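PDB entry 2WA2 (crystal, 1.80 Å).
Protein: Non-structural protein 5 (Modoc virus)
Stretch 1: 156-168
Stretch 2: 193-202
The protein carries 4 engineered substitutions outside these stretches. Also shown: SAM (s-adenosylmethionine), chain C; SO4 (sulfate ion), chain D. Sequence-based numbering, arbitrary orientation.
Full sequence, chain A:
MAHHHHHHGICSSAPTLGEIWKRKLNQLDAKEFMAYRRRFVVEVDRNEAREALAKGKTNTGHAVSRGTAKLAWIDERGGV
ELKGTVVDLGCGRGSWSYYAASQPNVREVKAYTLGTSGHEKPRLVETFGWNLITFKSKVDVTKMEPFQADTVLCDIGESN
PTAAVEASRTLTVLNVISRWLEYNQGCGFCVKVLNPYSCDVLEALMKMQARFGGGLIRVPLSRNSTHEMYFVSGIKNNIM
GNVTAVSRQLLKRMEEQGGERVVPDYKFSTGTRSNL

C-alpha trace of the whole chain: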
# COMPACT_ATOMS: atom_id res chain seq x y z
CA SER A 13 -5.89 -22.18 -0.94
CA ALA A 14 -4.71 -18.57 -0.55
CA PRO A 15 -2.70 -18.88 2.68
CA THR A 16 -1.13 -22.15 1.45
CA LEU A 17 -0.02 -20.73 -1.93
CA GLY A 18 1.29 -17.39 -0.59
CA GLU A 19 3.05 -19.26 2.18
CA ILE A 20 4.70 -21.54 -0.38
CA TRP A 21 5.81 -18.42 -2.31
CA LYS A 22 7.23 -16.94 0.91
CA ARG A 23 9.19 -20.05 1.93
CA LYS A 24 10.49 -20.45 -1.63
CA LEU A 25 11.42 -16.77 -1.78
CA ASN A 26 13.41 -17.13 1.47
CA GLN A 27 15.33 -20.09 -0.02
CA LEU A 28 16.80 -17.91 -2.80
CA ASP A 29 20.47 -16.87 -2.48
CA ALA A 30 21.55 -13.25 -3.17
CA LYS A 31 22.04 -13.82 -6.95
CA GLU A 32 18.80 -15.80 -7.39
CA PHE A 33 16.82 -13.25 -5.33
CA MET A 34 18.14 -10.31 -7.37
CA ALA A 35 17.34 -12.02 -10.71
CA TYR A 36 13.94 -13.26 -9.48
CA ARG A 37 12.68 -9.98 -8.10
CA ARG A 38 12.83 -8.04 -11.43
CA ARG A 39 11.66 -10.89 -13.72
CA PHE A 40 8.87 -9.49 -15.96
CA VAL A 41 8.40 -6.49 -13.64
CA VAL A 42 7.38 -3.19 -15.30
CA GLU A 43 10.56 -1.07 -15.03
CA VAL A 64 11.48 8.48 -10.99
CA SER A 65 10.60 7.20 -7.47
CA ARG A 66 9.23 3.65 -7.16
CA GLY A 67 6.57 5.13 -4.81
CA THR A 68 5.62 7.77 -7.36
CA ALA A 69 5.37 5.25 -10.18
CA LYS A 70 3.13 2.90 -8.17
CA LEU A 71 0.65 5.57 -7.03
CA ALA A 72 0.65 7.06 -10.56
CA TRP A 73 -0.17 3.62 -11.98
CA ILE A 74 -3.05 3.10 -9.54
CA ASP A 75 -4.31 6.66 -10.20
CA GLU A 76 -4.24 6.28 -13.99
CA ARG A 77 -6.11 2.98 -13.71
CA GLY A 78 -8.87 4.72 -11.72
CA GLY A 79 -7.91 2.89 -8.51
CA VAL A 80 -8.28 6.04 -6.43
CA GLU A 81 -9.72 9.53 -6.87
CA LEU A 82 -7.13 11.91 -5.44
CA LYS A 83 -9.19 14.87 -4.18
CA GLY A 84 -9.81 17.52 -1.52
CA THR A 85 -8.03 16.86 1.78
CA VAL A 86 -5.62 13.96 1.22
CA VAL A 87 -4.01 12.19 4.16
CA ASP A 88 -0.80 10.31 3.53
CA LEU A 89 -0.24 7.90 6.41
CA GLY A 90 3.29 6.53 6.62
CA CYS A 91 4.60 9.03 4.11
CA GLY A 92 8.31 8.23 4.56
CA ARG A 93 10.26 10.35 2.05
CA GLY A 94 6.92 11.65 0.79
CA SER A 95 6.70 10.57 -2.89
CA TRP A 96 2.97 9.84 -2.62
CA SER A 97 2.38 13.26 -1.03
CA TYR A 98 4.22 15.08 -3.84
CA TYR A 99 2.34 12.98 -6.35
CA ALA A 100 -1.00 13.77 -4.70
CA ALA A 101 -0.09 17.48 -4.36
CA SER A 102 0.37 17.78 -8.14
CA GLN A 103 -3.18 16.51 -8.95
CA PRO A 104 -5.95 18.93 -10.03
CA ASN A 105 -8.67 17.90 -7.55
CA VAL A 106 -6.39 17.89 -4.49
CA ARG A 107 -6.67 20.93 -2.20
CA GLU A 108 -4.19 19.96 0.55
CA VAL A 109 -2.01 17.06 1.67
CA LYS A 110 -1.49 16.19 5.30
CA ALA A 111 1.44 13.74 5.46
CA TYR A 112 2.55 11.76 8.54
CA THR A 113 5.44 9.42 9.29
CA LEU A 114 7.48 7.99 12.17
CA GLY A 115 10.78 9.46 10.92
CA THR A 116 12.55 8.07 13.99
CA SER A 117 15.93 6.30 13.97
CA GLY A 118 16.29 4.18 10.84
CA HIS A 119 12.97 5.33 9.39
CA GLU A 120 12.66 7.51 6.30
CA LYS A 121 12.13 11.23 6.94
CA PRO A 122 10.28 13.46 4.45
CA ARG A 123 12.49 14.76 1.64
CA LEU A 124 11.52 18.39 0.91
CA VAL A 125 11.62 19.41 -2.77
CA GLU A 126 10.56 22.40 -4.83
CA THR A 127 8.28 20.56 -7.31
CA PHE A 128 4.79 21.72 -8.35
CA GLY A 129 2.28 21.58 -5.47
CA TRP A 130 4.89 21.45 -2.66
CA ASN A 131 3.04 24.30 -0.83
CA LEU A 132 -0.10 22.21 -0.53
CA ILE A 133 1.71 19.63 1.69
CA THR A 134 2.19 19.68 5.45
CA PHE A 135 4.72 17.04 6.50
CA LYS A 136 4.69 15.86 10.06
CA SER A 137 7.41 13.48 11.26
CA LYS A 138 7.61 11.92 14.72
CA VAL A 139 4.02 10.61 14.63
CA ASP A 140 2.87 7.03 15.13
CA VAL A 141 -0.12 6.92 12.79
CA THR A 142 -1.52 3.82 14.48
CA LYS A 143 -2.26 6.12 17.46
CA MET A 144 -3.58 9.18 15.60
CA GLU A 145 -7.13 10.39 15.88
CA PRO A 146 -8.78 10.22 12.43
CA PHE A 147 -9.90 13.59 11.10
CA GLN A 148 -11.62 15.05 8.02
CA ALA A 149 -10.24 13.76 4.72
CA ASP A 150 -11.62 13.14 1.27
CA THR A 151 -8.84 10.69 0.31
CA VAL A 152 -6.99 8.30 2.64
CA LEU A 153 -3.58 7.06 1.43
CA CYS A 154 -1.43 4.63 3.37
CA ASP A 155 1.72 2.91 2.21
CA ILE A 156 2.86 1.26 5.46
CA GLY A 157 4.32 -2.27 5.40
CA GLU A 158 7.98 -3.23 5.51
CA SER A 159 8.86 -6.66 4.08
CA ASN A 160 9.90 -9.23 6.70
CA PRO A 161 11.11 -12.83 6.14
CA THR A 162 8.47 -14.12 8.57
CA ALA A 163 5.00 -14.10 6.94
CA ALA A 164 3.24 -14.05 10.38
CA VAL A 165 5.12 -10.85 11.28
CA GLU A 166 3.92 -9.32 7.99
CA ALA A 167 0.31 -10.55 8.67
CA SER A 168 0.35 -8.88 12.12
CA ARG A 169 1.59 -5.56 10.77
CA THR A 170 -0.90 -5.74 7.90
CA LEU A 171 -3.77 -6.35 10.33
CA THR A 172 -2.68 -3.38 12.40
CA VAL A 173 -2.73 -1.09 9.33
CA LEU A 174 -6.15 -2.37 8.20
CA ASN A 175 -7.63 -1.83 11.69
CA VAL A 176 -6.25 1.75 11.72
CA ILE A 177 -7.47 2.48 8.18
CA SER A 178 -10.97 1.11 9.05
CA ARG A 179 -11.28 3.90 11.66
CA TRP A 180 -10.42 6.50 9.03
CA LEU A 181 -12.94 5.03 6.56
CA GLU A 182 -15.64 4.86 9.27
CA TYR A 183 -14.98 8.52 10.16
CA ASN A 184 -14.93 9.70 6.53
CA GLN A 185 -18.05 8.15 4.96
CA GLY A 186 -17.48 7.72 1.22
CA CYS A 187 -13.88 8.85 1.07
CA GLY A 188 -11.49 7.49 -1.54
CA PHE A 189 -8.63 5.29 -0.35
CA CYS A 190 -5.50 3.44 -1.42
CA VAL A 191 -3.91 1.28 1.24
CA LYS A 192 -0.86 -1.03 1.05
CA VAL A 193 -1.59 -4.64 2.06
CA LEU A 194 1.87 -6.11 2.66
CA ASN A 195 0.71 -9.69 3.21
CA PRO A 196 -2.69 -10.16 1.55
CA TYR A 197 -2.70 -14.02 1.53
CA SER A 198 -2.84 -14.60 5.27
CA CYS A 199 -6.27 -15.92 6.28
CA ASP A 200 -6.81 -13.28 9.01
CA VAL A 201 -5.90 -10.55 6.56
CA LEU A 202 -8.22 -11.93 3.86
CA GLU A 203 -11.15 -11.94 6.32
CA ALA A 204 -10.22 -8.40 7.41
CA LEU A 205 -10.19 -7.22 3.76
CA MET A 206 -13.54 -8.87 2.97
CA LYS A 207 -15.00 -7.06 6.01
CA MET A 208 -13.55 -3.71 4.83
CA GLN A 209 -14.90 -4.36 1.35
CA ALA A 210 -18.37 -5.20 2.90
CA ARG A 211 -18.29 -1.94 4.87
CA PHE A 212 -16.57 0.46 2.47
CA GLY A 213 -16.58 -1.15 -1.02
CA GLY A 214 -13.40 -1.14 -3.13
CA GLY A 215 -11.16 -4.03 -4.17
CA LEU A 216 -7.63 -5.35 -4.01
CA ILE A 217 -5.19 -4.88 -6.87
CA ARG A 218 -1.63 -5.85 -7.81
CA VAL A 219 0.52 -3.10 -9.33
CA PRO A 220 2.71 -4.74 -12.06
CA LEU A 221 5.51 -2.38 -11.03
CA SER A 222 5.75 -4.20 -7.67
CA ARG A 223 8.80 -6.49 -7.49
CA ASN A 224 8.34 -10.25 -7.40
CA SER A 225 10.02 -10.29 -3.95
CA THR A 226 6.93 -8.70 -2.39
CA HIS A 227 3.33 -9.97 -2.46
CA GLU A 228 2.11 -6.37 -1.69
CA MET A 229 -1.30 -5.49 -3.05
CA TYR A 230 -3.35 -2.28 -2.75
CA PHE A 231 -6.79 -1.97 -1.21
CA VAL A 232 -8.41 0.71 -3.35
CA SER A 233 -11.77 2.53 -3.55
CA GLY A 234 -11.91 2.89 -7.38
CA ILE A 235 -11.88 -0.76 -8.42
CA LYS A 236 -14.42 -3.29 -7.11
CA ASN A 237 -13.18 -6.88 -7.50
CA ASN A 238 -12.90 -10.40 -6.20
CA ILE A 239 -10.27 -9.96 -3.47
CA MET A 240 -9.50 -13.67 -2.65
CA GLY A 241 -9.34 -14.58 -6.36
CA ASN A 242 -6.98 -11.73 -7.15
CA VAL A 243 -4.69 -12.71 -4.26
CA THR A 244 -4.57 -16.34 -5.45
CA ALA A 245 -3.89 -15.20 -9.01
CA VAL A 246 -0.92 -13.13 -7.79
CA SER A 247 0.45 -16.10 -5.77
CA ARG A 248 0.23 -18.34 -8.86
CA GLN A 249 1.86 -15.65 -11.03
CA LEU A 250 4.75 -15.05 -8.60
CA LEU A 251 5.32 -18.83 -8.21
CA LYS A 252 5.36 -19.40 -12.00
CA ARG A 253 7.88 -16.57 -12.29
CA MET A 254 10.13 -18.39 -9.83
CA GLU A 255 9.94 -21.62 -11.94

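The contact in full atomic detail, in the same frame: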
# COMPACT_ATOMS: atom_id res chain seq x y z
N ILE A 156 2.09 1.91 4.39
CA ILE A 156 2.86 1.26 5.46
C ILE A 156 2.95 -0.27 5.23
O ILE A 156 1.96 -0.91 4.87
CB ILE A 156 2.22 1.55 6.84
CG1 ILE A 156 2.31 3.05 7.15
CG2 ILE A 156 2.88 0.74 7.96
CD1 ILE A 156 1.62 3.39 8.42
N GLY A 157 4.14 -0.83 5.44
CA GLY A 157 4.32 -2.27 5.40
C GLY A 157 5.73 -2.51 4.93
O GLY A 157 6.04 -2.28 3.76
N GLU A 158 6.60 -2.89 5.85
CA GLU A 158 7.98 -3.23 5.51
C GLU A 158 8.11 -4.75 5.39
O GLU A 158 7.77 -5.46 6.31
CB GLU A 158 8.93 -2.69 6.60
CG GLU A 158 10.43 -2.99 6.39
CD GLU A 158 11.34 -2.36 7.49
OE1 GLU A 158 10.82 -1.69 8.43
OE2 GLU A 158 12.57 -2.54 7.41
N SER A 159 8.61 -5.23 4.26
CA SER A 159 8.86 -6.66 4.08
C SER A 159 9.67 -7.25 5.24
O SER A 159 10.56 -6.60 5.78
CB SER A 159 9.55 -6.93 2.76
OG SER A 159 8.65 -6.57 1.73
N ASN A 160 9.25 -8.44 5.65
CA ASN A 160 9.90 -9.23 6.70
C ASN A 160 9.91 -10.69 6.28
O ASN A 160 8.89 -11.17 5.71
CB ASN A 160 9.12 -9.11 7.99
CG ASN A 160 9.89 -9.62 9.18
OD1 ASN A 160 9.86 -10.81 9.47
ND2 ASN A 160 10.62 -8.71 9.86
N PRO A 161 11.03 -11.41 6.53
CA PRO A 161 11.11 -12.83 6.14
C PRO A 161 10.05 -13.71 6.77
O PRO A 161 9.74 -14.75 6.24
CB PRO A 161 12.52 -13.28 6.62
CG PRO A 161 13.28 -12.08 6.72
CD PRO A 161 12.29 -10.98 7.16
N THR A 162 9.49 -13.30 7.91
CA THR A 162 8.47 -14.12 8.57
C THR A 162 7.04 -13.66 8.19
O THR A 162 6.65 -12.54 8.51
CB THR A 162 8.67 -14.09 10.11
OG1 THR A 162 10.01 -14.53 10.42
CG2 THR A 162 7.70 -15.03 10.79
N ALA A 163 6.28 -14.53 7.52
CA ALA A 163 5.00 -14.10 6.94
C ALA A 163 4.03 -13.68 8.05
O ALA A 163 3.27 -12.74 7.85
CB ALA A 163 4.40 -15.22 6.06
N ALA A 164 4.10 -14.35 9.21
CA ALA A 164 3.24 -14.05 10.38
C ALA A 164 3.52 -12.67 10.96
O ALA A 164 2.59 -11.98 11.42
CB ALA A 164 3.35 -15.14 11.46
N VAL A 165 4.79 -12.24 10.92
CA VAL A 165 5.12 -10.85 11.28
C VAL A 165 4.45 -9.87 10.30
O VAL A 165 3.89 -8.85 10.71
CB VAL A 165 6.66 -10.60 11.32
CG1 VAL A 165 6.98 -9.12 11.50
CG2 VAL A 165 7.33 -11.43 12.41
N GLU A 166 4.57 -10.15 9.01
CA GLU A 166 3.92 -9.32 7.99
C GLU A 166 2.39 -9.30 8.13
O GLU A 166 1.78 -8.23 7.98
CB GLU A 166 4.32 -9.78 6.59
CG GLU A 166 5.80 -9.60 6.27
CD GLU A 166 6.15 -10.01 4.84
OE1 GLU A 166 5.58 -11.01 4.35
OE2 GLU A 166 6.99 -9.35 4.23
N ALA A 167 1.79 -10.48 8.36
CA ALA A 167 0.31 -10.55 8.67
C ALA A 167 -0.08 -9.64 9.84
O ALA A 167 -1.04 -8.89 9.76
CB ALA A 167 -0.12 -11.98 8.95
N SER A 168 0.69 -9.69 10.93
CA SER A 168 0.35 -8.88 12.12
C SER A 168 0.42 -7.40 11.82
O SER A 168 -0.48 -6.63 12.21
CB SER A 168 1.32 -9.22 13.28
OG SER A 168 0.92 -10.47 13.81
N VAL A 193 -1.33 -3.40 1.33
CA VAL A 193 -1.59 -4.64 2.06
C VAL A 193 -0.36 -5.51 1.86
O VAL A 193 -0.20 -6.16 0.84
CB VAL A 193 -2.89 -5.36 1.58
CG1 VAL A 193 -3.20 -6.58 2.45
CG2 VAL A 193 -4.10 -4.38 1.59
N LEU A 194 0.55 -5.48 2.84
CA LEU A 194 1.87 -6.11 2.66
C LEU A 194 1.74 -7.61 2.46
O LEU A 194 2.39 -8.17 1.59
CB LEU A 194 2.70 -5.86 3.93
CG LEU A 194 4.06 -6.59 3.96
CD1 LEU A 194 4.93 -6.07 2.83
CD2 LEU A 194 4.67 -6.35 5.36
N ASN A 195 0.94 -8.26 3.31
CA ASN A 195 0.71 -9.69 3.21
C ASN A 195 -0.79 -9.89 3.06
O ASN A 195 -1.50 -9.92 4.08
CB ASN A 195 1.19 -10.41 4.48
CG ASN A 195 0.82 -11.90 4.53
OD1 ASN A 195 -0.01 -12.38 3.74
ND2 ASN A 195 1.44 -12.64 5.45
N PRO A 196 -1.27 -10.01 1.80
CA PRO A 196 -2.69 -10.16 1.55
C PRO A 196 -3.18 -11.61 1.52
O PRO A 196 -4.38 -11.81 1.39
CB PRO A 196 -2.84 -9.56 0.14
CG PRO A 196 -1.58 -9.96 -0.54
CD PRO A 196 -0.50 -9.90 0.54
N TYR A 197 -2.28 -12.60 1.63
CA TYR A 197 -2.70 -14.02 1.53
C TYR A 197 -2.97 -14.70 2.86
O TYR A 197 -3.55 -15.78 2.90
CB TYR A 197 -1.69 -14.84 0.72
CG TYR A 197 -0.29 -14.72 1.23
CD1 TYR A 197 0.18 -15.52 2.26
CD2 TYR A 197 0.58 -13.81 0.66
CE1 TYR A 197 1.48 -15.40 2.73
CE2 TYR A 197 1.87 -13.68 1.09
CZ TYR A 197 2.31 -14.46 2.13
OH TYR A 197 3.59 -14.30 2.57
N SER A 198 -2.58 -14.07 3.95
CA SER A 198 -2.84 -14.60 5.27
C SER A 198 -4.36 -14.68 5.49
O SER A 198 -5.10 -13.75 5.11
CB SER A 198 -2.15 -13.69 6.29
OG SER A 198 -2.80 -13.73 7.54
N CYS A 199 -4.84 -15.78 6.07
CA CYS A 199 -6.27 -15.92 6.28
C CYS A 199 -6.89 -14.79 7.09
O CYS A 199 -7.93 -14.28 6.69
CB CYS A 199 -6.65 -17.28 6.87
SG CYS A 199 -8.49 -17.41 6.97
N ASP A 200 -6.27 -14.39 8.21
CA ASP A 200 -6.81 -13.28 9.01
C ASP A 200 -6.91 -11.97 8.22
O ASP A 200 -7.88 -11.20 8.36
CB ASP A 200 -6.06 -13.05 10.34
CG ASP A 200 -4.56 -12.92 10.17
OD1 ASP A 200 -4.06 -12.79 9.03
OD2 ASP A 200 -3.87 -12.94 11.22
N VAL A 201 -5.91 -11.73 7.38
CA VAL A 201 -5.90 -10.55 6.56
C VAL A 201 -7.01 -10.62 5.52
O VAL A 201 -7.70 -9.64 5.29
CB VAL A 201 -4.53 -10.30 5.86
CG1 VAL A 201 -4.67 -9.11 4.87
CG2 VAL A 201 -3.45 -9.99 6.91
N LEU A 202 -7.16 -11.77 4.86
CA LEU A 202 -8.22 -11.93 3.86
C LEU A 202 -9.59 -11.64 4.45
O LEU A 202 -10.38 -10.87 3.86
CB LEU A 202 -8.17 -13.32 3.21
CG LEU A 202 -7.13 -13.61 2.12
CD1 LEU A 202 -7.04 -15.14 1.89
CD2 LEU A 202 -7.46 -12.88 0.85
N SAM C . 4.63 6.04 -0.02
CA SAM C . 6.06 6.21 0.39
C SAM C . 6.82 7.06 -0.63
O SAM C . 6.30 7.27 -1.74
OXT SAM C . 7.94 7.54 -0.41
CB SAM C . 6.74 4.84 0.53
CG SAM C . 6.25 4.03 1.73
SD SAM C . 7.20 4.55 3.16
CE SAM C . 8.62 3.44 2.98
C5' SAM C . 6.38 3.69 4.52
C4' SAM C . 6.70 4.49 5.78
O4' SAM C . 5.78 4.24 6.81
C3' SAM C . 8.07 4.12 6.35
O3' SAM C . 8.93 5.20 6.09
C2' SAM C . 7.86 3.96 7.85
O2' SAM C . 8.80 4.73 8.55
C1' SAM C . 6.44 4.52 8.03
N9 SAM C . 5.73 3.93 9.16
C8 SAM C . 5.71 2.61 9.52
N7 SAM C . 4.94 2.47 10.60
C5 SAM C . 4.48 3.71 10.93
C6 SAM C . 3.65 4.16 11.96
N6 SAM C . 3.16 3.34 12.88
N1 SAM C . 3.34 5.50 12.02
C2 SAM C . 3.85 6.39 11.11
N3 SAM C . 4.67 5.96 10.08
C4 SAM C . 4.98 4.63 10.03
S SO4 D . 6.09 -1.70 9.23
O1 SO4 D . 5.94 -2.83 8.32
O2 SO4 D . 4.80 -1.48 9.90
O3 SO4 D . 7.14 -2.00 10.21
O4 SO4 D . 6.47 -0.49 8.50
O HOH W 1 0.27 -3.38 4.92
O HOH W 2 4.47 -11.86 2.40

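Stretch 1 runs as a loop from Ile-156 to Thr-162 and then enters a helix at Ala-163; stretch 2 leaves Val-193 as a loop and becomes helical at Cys-199. The backbones come closest at two points, Gly-157 CA to Leu-194 CA (5.3 Å) and Ala-167 CA to Asn-195 CA (5.5 Å). At the first, an ideal CB on Gly-157 would lie 3.0 Å from Leu-194 CB, and its backbone angles (149/105) alone call for glycine. Nearby, water 1 links the two backbones, donating to Ile-156 O and accepting from Leu-194 N, each at 3.0 Å.

Leu-194 has the largest buried area in the contact. Its CD2 lies 3.6 Å from Glu-166 CG, so the aliphatic part of the acid packs against the leucine, and 3.4 Å from Glu-158 O.

The one direct hydrogen bond between the stretches runs from Asn-195 ND2 to Ala-163 O (3.0 Å), a carbonyl that also accepts the helical bond from Ala-167 N (2.7 Å). Asn-195 OD1 meanwhile accepts from Ser-198 N (3.1 Å), so the amide ties the helix to its own loop. Within stretch 1, Glu-166 OE2 braces the loop that precedes its own helix by accepting from Asn-160 N (2.8 Å). Beyond Asn-195, the small Ala-167 CB approaches Ser-198 OG (3.5 Å) and Val-201 CG2 (4.4 Å).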